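Peruvianin-I (Thevetia peruviana, PDB 6ORM) hydrolyses proteins as a cysteine peptidase, a germin-like protein of the cupin family from plant latex. Local coordinates at the interface of chains A and B. Coordinates in Å, arbitrary orientation; residue numbers count along the deposited sequence, not the author numbering. Chains: chain A/B, Peruvianin-I.

The interface of chains A and B. Residues chain A 72-74, 96, 98, 150; chain B 72-74, 96, 98, 150.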
ATOM      1  N   LEU A  72       2.529  -1.227 -13.870  1.00 37.47           N
ATOM      2  CA  LEU A  72       2.126  -2.226 -14.851  1.00 37.77           C
ATOM      3  C   LEU A  72       3.299  -2.668 -15.717  1.00 38.16           C
ATOM      4  O   LEU A  72       4.237  -1.908 -15.966  1.00 38.51           O
ATOM      5  CB  LEU A  72       1.004  -1.699 -15.753  1.00 38.91           C
ATOM      6  CG  LEU A  72      -0.398  -1.727 -15.148  1.00 39.44           C
ATOM      7  CD1 LEU A  72      -1.366  -0.967 -16.036  1.00 39.78           C
ATOM      8  CD2 LEU A  72      -0.860  -3.163 -14.946  1.00 39.00           C
ATOM      9  N   THR A  73       3.214  -3.917 -16.177  1.00 38.57           N
ATOM     10  CA  THR A  73       4.157  -4.522 -17.110  1.00 39.02           C
ATOM     11  C   THR A  73       3.370  -5.463 -18.013  1.00 38.15           C
ATOM     12  O   THR A  73       2.404  -6.089 -17.575  1.00 37.75           O
ATOM     13  CB  THR A  73       5.269  -5.296 -16.375  1.00 39.78           C
ATOM     14  OG1 THR A  73       6.264  -4.383 -15.897  1.00 41.48           O
ATOM     15  CG2 THR A  73       5.942  -6.331 -17.275  1.00 40.11           C
ATOM     16  N   ILE A  74       3.773  -5.549 -19.281  1.00 38.90           N
ATOM     17  CA  ILE A  74       3.293  -6.602 -20.169  1.00 39.48           C
ATOM     18  C   ILE A  74       4.495  -7.242 -20.852  1.00 39.15           C
ATOM     19  O   ILE A  74       5.383  -6.541 -21.350  1.00 40.04           O
ATOM     20  CB  ILE A  74       2.263  -6.081 -21.195  1.00 40.95           C
ATOM     21  CG1 ILE A  74       1.649  -7.246 -21.975  1.00 41.54           C
ATOM     22  CG2 ILE A  74       2.869  -5.052 -22.135  1.00 42.27           C
ATOM     23  CD1 ILE A  74       0.426  -6.860 -22.791  1.00 42.65           C
ATOM     24  N   LEU A  96      -1.444 -12.081 -15.305  1.00 35.79           N
ATOM     25  CA  LEU A  96      -2.655 -12.411 -16.045  1.00 36.26           C
ATOM     26  C   LEU A  96      -2.240 -12.744 -17.475  1.00 36.58           C
ATOM     27  O   LEU A  96      -1.827 -11.859 -18.233  1.00 36.52           O
ATOM     28  CB  LEU A  96      -3.652 -11.255 -15.998  1.00 36.25           C
ATOM     29  CG  LEU A  96      -5.025 -11.452 -16.644  1.00 37.31           C
ATOM     30  CD1 LEU A  96      -5.689 -12.731 -16.150  1.00 37.11           C
ATOM     31  CD2 LEU A  96      -5.911 -10.249 -16.361  1.00 37.51           C
ATOM     32  N   MET A  98      -2.797 -13.948 -21.305  1.00 38.25           N
ATOM     33  CA  MET A  98      -3.738 -14.067 -22.412  1.00 39.79           C
ATOM     34  C   MET A  98      -3.071 -14.810 -23.558  1.00 39.83           C
ATOM     35  O   MET A  98      -2.071 -14.335 -24.111  1.00 38.75           O
ATOM     36  CB  MET A  98      -4.240 -12.709 -22.906  1.00 40.84           C
ATOM     37  CG  MET A  98      -5.239 -12.875 -24.052  1.00 42.97           C
ATOM     38  SD  MET A  98      -6.142 -11.392 -24.536  1.00 44.86           S
ATOM     39  CE  MET A  98      -4.815 -10.387 -25.197  1.00 44.52           C
ATOM     40  N   SER A 150       0.201  -9.889 -18.426  1.00 36.20           N
ATOM     41  CA  SER A 150       0.021  -8.596 -17.778  1.00 36.51           C
ATOM     42  C   SER A 150       0.314  -8.756 -16.293  1.00 35.87           C
ATOM     43  O   SER A 150      -0.244  -9.645 -15.642  1.00 35.55           O
ATOM     44  CB  SER A 150      -1.400  -8.071 -17.992  1.00 37.77           C
ATOM     45  OG  SER A 150      -1.652  -7.799 -19.361  1.00 39.02           O
TER
ATOM     46  N   LEU B  72      -5.525  -7.294 -10.838  1.00 37.35           N
ATOM     47  CA  LEU B  72      -5.415  -7.130 -12.281  1.00 38.90           C
ATOM     48  C   LEU B  72      -6.778  -7.220 -12.951  1.00 39.35           C
ATOM     49  O   LEU B  72      -7.694  -7.891 -12.466  1.00 38.87           O
ATOM     50  CB  LEU B  72      -4.476  -8.167 -12.909  1.00 40.16           C
ATOM     51  CG  LEU B  72      -2.986  -7.836 -12.869  1.00 40.52           C
ATOM     52  CD1 LEU B  72      -2.182  -9.050 -13.299  1.00 40.52           C
ATOM     53  CD2 LEU B  72      -2.661  -6.628 -13.742  1.00 40.48           C
ATOM     54  N   THR B  73      -6.887  -6.521 -14.081  1.00 40.41           N
ATOM     55  CA  THR B  73      -8.050  -6.535 -14.956  1.00 41.81           C
ATOM     56  C   THR B  73      -7.541  -6.411 -16.382  1.00 41.33           C
ATOM     57  O   THR B  73      -6.542  -5.733 -16.636  1.00 41.09           O
ATOM     58  CB  THR B  73      -9.023  -5.376 -14.633  1.00 43.48           C
ATOM     59  OG1 THR B  73      -9.838  -5.721 -13.507  1.00 45.15           O
ATOM     60  CG2 THR B  73      -9.928  -5.030 -15.817  1.00 44.68           C
ATOM     61  N   ILE B  74      -8.210  -7.082 -17.315  1.00 41.31           N
ATOM     62  CA  ILE B  74      -8.004  -6.830 -18.735  1.00 41.58           C
ATOM     63  C   ILE B  74      -9.366  -6.651 -19.391  1.00 42.13           C
ATOM     64  O   ILE B  74     -10.296  -7.421 -19.132  1.00 43.03           O
ATOM     65  CB  ILE B  74      -7.183  -7.939 -19.425  1.00 42.14           C
ATOM     66  CG1 ILE B  74      -6.844  -7.519 -20.856  1.00 43.04           C
ATOM     67  CG2 ILE B  74      -7.910  -9.270 -19.409  1.00 43.07           C
ATOM     68  CD1 ILE B  74      -5.793  -8.382 -21.522  1.00 43.71           C
ATOM     69  N   LEU B  96      -2.761   0.115 -19.382  1.00 38.32           N
ATOM     70  CA  LEU B  96      -1.754  -0.153 -20.403  1.00 38.62           C
ATOM     71  C   LEU B  96      -2.466  -0.745 -21.614  1.00 39.42           C
ATOM     72  O   LEU B  96      -2.940  -1.885 -21.570  1.00 39.72           O
ATOM     73  CB  LEU B  96      -0.674  -1.091 -19.868  1.00 38.10           C
ATOM     74  CG  LEU B  96       0.481  -1.448 -20.805  1.00 38.81           C
ATOM     75  CD1 LEU B  96       1.090  -0.199 -21.437  1.00 39.38           C
ATOM     76  CD2 LEU B  96       1.540  -2.247 -20.049  1.00 37.97           C
ATOM     77  N   MET B  98      -2.810  -2.167 -25.392  1.00 39.78           N
ATOM     78  CA  MET B  98      -2.131  -2.821 -26.505  1.00 40.85           C
ATOM     79  C   MET B  98      -3.077  -2.893 -27.690  1.00 40.70           C
ATOM     80  O   MET B  98      -4.132  -3.531 -27.607  1.00 40.27           O
ATOM     81  CB  MET B  98      -1.652  -4.231 -26.148  1.00 41.86           C
ATOM     82  CG  MET B  98      -0.936  -4.905 -27.320  1.00 44.14           C
ATOM     83  SD  MET B  98      -0.057  -6.421 -26.901  1.00 45.52           S
ATOM     84  CE  MET B  98      -1.418  -7.487 -26.430  1.00 44.99           C
ATOM     85  N   SER B 150      -4.911  -3.410 -20.076  1.00 39.45           N
ATOM     86  CA  SER B 150      -4.517  -4.049 -18.827  1.00 38.97           C
ATOM     87  C   SER B 150      -4.482  -2.994 -17.731  1.00 39.40           C
ATOM     88  O   SER B 150      -3.860  -1.939 -17.898  1.00 39.73           O
ATOM     89  CB  SER B 150      -3.150  -4.721 -18.959  1.00 38.37           C
ATOM     90  OG  SER B 150      -3.186  -5.801 -19.876  1.00 39.31           O
TER
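A:Ser150 and B:Ser150 meet at the two-fold axis between two cupin subunits. Strands 73-79, 95-101 and 145-151 of each chain, with the loop residue 72 just before the first, supply this patch. Germin-like proteins commonly form dimers that assemble into hexamers, and the deposited assembly holds six copies, so this is probably the dimer interface.

A:Ser150 OG and B:Ser150 OG share a hydrogen bond of 2.6 Å, whose direction the structure alone does not settle. In both serines OG lies beside the backbone N and anti to the carbonyl carbon (chi1 -65°), which turns it toward its twin. A:Ser150 CB and B:Ser150 CB are 3.9 Å apart.

Leucine and isoleucine side chains flank the serine pair. The CG2 branch of A:Ile74 lies 3.7 Å from CD2 of B:Leu96, and the two side chains cross at a slant. The CD2 methyl of B:Leu96 thus reaches the isoleucine, while its CB faces A:Leu72 CD1. The twin pair, B:Ile74 CG2 and A:Leu96 CD2, is 3.8 Å apart.

On another side of the serines, A:Leu72 and B:Leu72 slide past each other in opposite directions. A:Leu72 CD2 and B:Leu72 CD2 are 4.1 Å apart. A:Leu72 CD1 packs against B:Leu96, and B:Leu72 CD1 lies 3.8 Å from A:Leu96 CB.

Farther out, B:Met98 crosses A:Ile74 at about a right angle. Its chain bends at chi3 (65°), and its terminal methyl CE lies 4.1 Å from A:Ile74 CD1.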